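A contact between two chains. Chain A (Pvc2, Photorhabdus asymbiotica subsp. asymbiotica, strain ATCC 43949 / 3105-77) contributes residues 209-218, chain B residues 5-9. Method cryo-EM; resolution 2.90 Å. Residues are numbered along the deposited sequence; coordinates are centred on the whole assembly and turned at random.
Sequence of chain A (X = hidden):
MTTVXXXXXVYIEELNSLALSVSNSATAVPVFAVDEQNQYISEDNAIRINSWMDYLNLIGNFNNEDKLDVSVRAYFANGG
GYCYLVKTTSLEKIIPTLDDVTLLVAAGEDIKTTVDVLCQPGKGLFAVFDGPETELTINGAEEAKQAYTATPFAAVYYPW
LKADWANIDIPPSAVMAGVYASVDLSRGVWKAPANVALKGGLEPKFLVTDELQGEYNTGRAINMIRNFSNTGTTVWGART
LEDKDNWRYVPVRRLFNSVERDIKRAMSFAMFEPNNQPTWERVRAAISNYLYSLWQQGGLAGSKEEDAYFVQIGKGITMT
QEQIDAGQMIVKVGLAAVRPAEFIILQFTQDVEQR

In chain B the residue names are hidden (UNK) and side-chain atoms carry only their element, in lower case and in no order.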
# COMPACT_ATOMS: atom_id res chain seq x y z
N THR A 209 -3.67 8.37 66.77
CA THR A 209 -2.63 9.32 66.41
C THR A 209 -1.30 8.60 66.19
O THR A 209 -1.07 7.51 66.71
CB THR A 209 -2.46 10.37 67.51
OG1 THR A 209 -2.18 9.72 68.75
CG2 THR A 209 -3.71 11.18 67.67
N ASP A 210 -0.42 9.24 65.41
CA ASP A 210 0.89 8.67 65.16
C ASP A 210 1.77 8.68 66.40
O ASP A 210 2.64 7.81 66.55
CB ASP A 210 1.59 9.43 64.03
CG ASP A 210 1.47 8.74 62.70
OD1 ASP A 210 1.24 7.51 62.68
OD2 ASP A 210 1.62 9.42 61.66
N GLU A 211 1.58 9.65 67.29
CA GLU A 211 2.38 9.72 68.50
C GLU A 211 2.00 8.62 69.49
O GLU A 211 2.84 8.17 70.26
CB GLU A 211 2.24 11.09 69.15
CG GLU A 211 2.69 12.25 68.26
CD GLU A 211 4.19 12.27 68.02
OE1 GLU A 211 4.94 11.83 68.91
OE2 GLU A 211 4.61 12.73 66.94
N LEU A 212 0.74 8.18 69.46
CA LEU A 212 0.32 7.08 70.32
C LEU A 212 0.89 5.76 69.84
O LEU A 212 1.28 4.91 70.65
CB LEU A 212 -1.20 7.01 70.40
CG LEU A 212 -1.83 5.98 71.34
CD1 LEU A 212 -2.93 6.61 72.16
CD2 LEU A 212 -2.38 4.80 70.56
N GLN A 213 0.94 5.56 68.52
CA GLN A 213 1.48 4.33 67.95
C GLN A 213 2.98 4.20 68.19
O GLN A 213 3.50 3.07 68.21
CB GLN A 213 1.18 4.26 66.46
CG GLN A 213 1.29 2.87 65.86
CD GLN A 213 1.17 2.86 64.35
OE1 GLN A 213 1.30 1.82 63.72
NE2 GLN A 213 0.92 4.03 63.77
N GLY A 214 3.69 5.31 68.40
CA GLY A 214 5.10 5.23 68.72
C GLY A 214 5.36 4.67 70.11
O GLY A 214 6.42 4.08 70.34
N GLU A 215 4.42 4.86 71.04
CA GLU A 215 4.56 4.28 72.37
C GLU A 215 4.46 2.77 72.33
O GLU A 215 5.28 2.06 72.91
CB GLU A 215 3.48 4.84 73.30
CG GLU A 215 3.92 5.97 74.18
CD GLU A 215 4.80 5.53 75.32
OE1 GLU A 215 4.53 4.48 75.93
OE2 GLU A 215 5.78 6.25 75.61
N TYR A 216 3.45 2.26 71.63
CA TYR A 216 3.11 0.85 71.72
C TYR A 216 3.94 -0.02 70.80
O TYR A 216 4.00 -1.23 71.01
CB TYR A 216 1.63 0.65 71.41
CG TYR A 216 0.74 1.16 72.51
CD1 TYR A 216 0.37 0.33 73.55
CD2 TYR A 216 0.29 2.47 72.52
CE1 TYR A 216 -0.44 0.78 74.57
CE2 TYR A 216 -0.52 2.93 73.53
CZ TYR A 216 -0.88 2.08 74.55
OH TYR A 216 -1.69 2.54 75.56
N ASN A 217 4.61 0.56 69.81
CA ASN A 217 5.35 -0.24 68.84
C ASN A 217 6.67 -0.76 69.38
O ASN A 217 7.26 -1.66 68.77
CB ASN A 217 5.60 0.60 67.59
CG ASN A 217 5.76 -0.24 66.35
OD1 ASN A 217 5.07 -1.24 66.17
ND2 ASN A 217 6.66 0.18 65.47
N THR A 218 7.17 -0.22 70.49
CA THR A 218 8.55 -0.48 70.88
C THR A 218 8.72 -1.80 71.63
O THR A 218 9.37 -2.73 71.13
CB THR A 218 9.09 0.68 71.71
OG1 THR A 218 8.34 0.79 72.93
CG2 THR A 218 8.98 1.99 70.93
N UNK B 5 13.10 6.95 65.57
CA UNK B 5 11.94 6.39 64.87
C UNK B 5 11.16 5.52 65.85
O UNK B 5 11.62 4.44 66.24
c UNK B 5 13.04 6.50 62.64
c UNK B 5 12.38 5.59 63.65
o UNK B 5 13.32 4.59 64.06
N UNK B 6 9.97 5.97 66.23
CA UNK B 6 9.12 5.22 67.14
C UNK B 6 7.95 4.56 66.43
O UNK B 6 7.77 3.34 66.54
c UNK B 6 8.62 6.15 68.26
o UNK B 6 8.05 7.33 67.74
N UNK B 7 7.14 5.32 65.70
CA UNK B 7 6.08 4.75 64.89
C UNK B 7 6.63 4.34 63.54
O UNK B 7 7.70 4.81 63.14
o UNK B 7 6.24 10.69 62.25
c UNK B 7 5.15 7.26 62.69
c UNK B 7 5.76 8.15 64.82
c UNK B 7 5.93 9.50 62.85
c UNK B 7 6.08 9.36 64.22
c UNK B 7 5.47 8.45 62.09
c UNK B 7 4.94 5.76 64.72
c UNK B 7 5.30 7.08 64.06
N UNK B 8 5.97 3.40 62.81
CA UNK B 8 6.46 3.02 61.48
C UNK B 8 6.51 4.16 60.48
O UNK B 8 7.60 4.60 60.13
c UNK B 8 5.04 1.32 62.30
c UNK B 8 4.96 2.44 63.30
c UNK B 8 5.47 1.94 61.05
N UNK B 9 5.34 4.66 60.07
CA UNK B 9 5.15 5.92 59.35
C UNK B 9 6.07 6.29 58.20
O UNK B 9 6.71 5.43 57.60

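Residues 5-9 of chain B run as an irregular segment along a helix of chain A that begins at Asp A210. At position 5 the side chain consists of three heavy atoms, a CB that carries one oxygen and one carbon. A beta-branched group with one oxygen and one carbon on CB is threonine, Thr B5. It lies out of reach of the helix, its CB 8.1 Å from Asn A217 ND2, so its identity rests on the atoms alone.

Position 6 has the smallest polar side chain possible, one carbon followed by one oxygen. Its CB lies 3.7 Å from Gly A214 O, and its backbone O is 3.5 Å from Asn A217 ND2, a close approach that does not amount to a hydrogen bond. A carbon bearing a single oxygen, without a further branch, defines serine, Ser B6. Its chi1 is in the p well, and the absence of a side chain on Gly A214 matters here: a CB built on that glycine would fall 2.6 Å from Ser B6 OG, a clash.

At position 7 the CB leads into a ring of six carbons bearing one oxygen at the far end. The CB sits 3.6 Å from Asp A210 O and 4.4 Å from Gln A213 CB, while the ring extends along the first turn of the helix. A six-membered carbon ring with a terminal oxygen is tyrosine, Tyr B7. Asp A210 covers one face of this ring: its CB stands 4.2 Å from the ring centroid, 3° off the normal, in a CH-pi contact, and its OD1 approaches Tyr B7 CD1 to 3.9 Å. The backbone comes closer still than the ring, with Tyr B7 N 3.6 Å from Gly A214 CA.

Three carbons at position 8 close a ring onto the backbone nitrogen, which leaves no amide hydrogen to donate. That arrangement is unique to proline, Pro B8, here with a C-gamma exo pucker. Its CD packs 3.6 Å from Asn A217 ND2 and also borders the side chain of Gln A213, so its CD meets two polar side chains in van der Waals contact.

Position 9 has no side-chain atoms and is therefore glycine, Gly B9. Its phi of 44° by itself favours this residue, and a CB here would come within 2.2 Å of Tyr B7 CE1. It makes no close contact with this stretch of chain A.

No hydrogen bond crosses between the two stretches, which bury 373 Å² through packing, with one CH-pi contact between Asp A210 and the Tyr B7 ring. The closest CA atoms, those of Gly A214 and Tyr B7, are 4.0 Å apart, a distance that the bare glycine permits by letting the chain B backbone lie against the helix. From this point Tyr B7 reaches along the helix to Asp A210, whereas Ser B6 and Pro B8 both meet Asn A217. The helix itself is capped by Thr A209, whose OG1 accepts a weak hydrogen bond from Leu A212 N at 3.4 Å.

Chain B 5-9: TSYPG
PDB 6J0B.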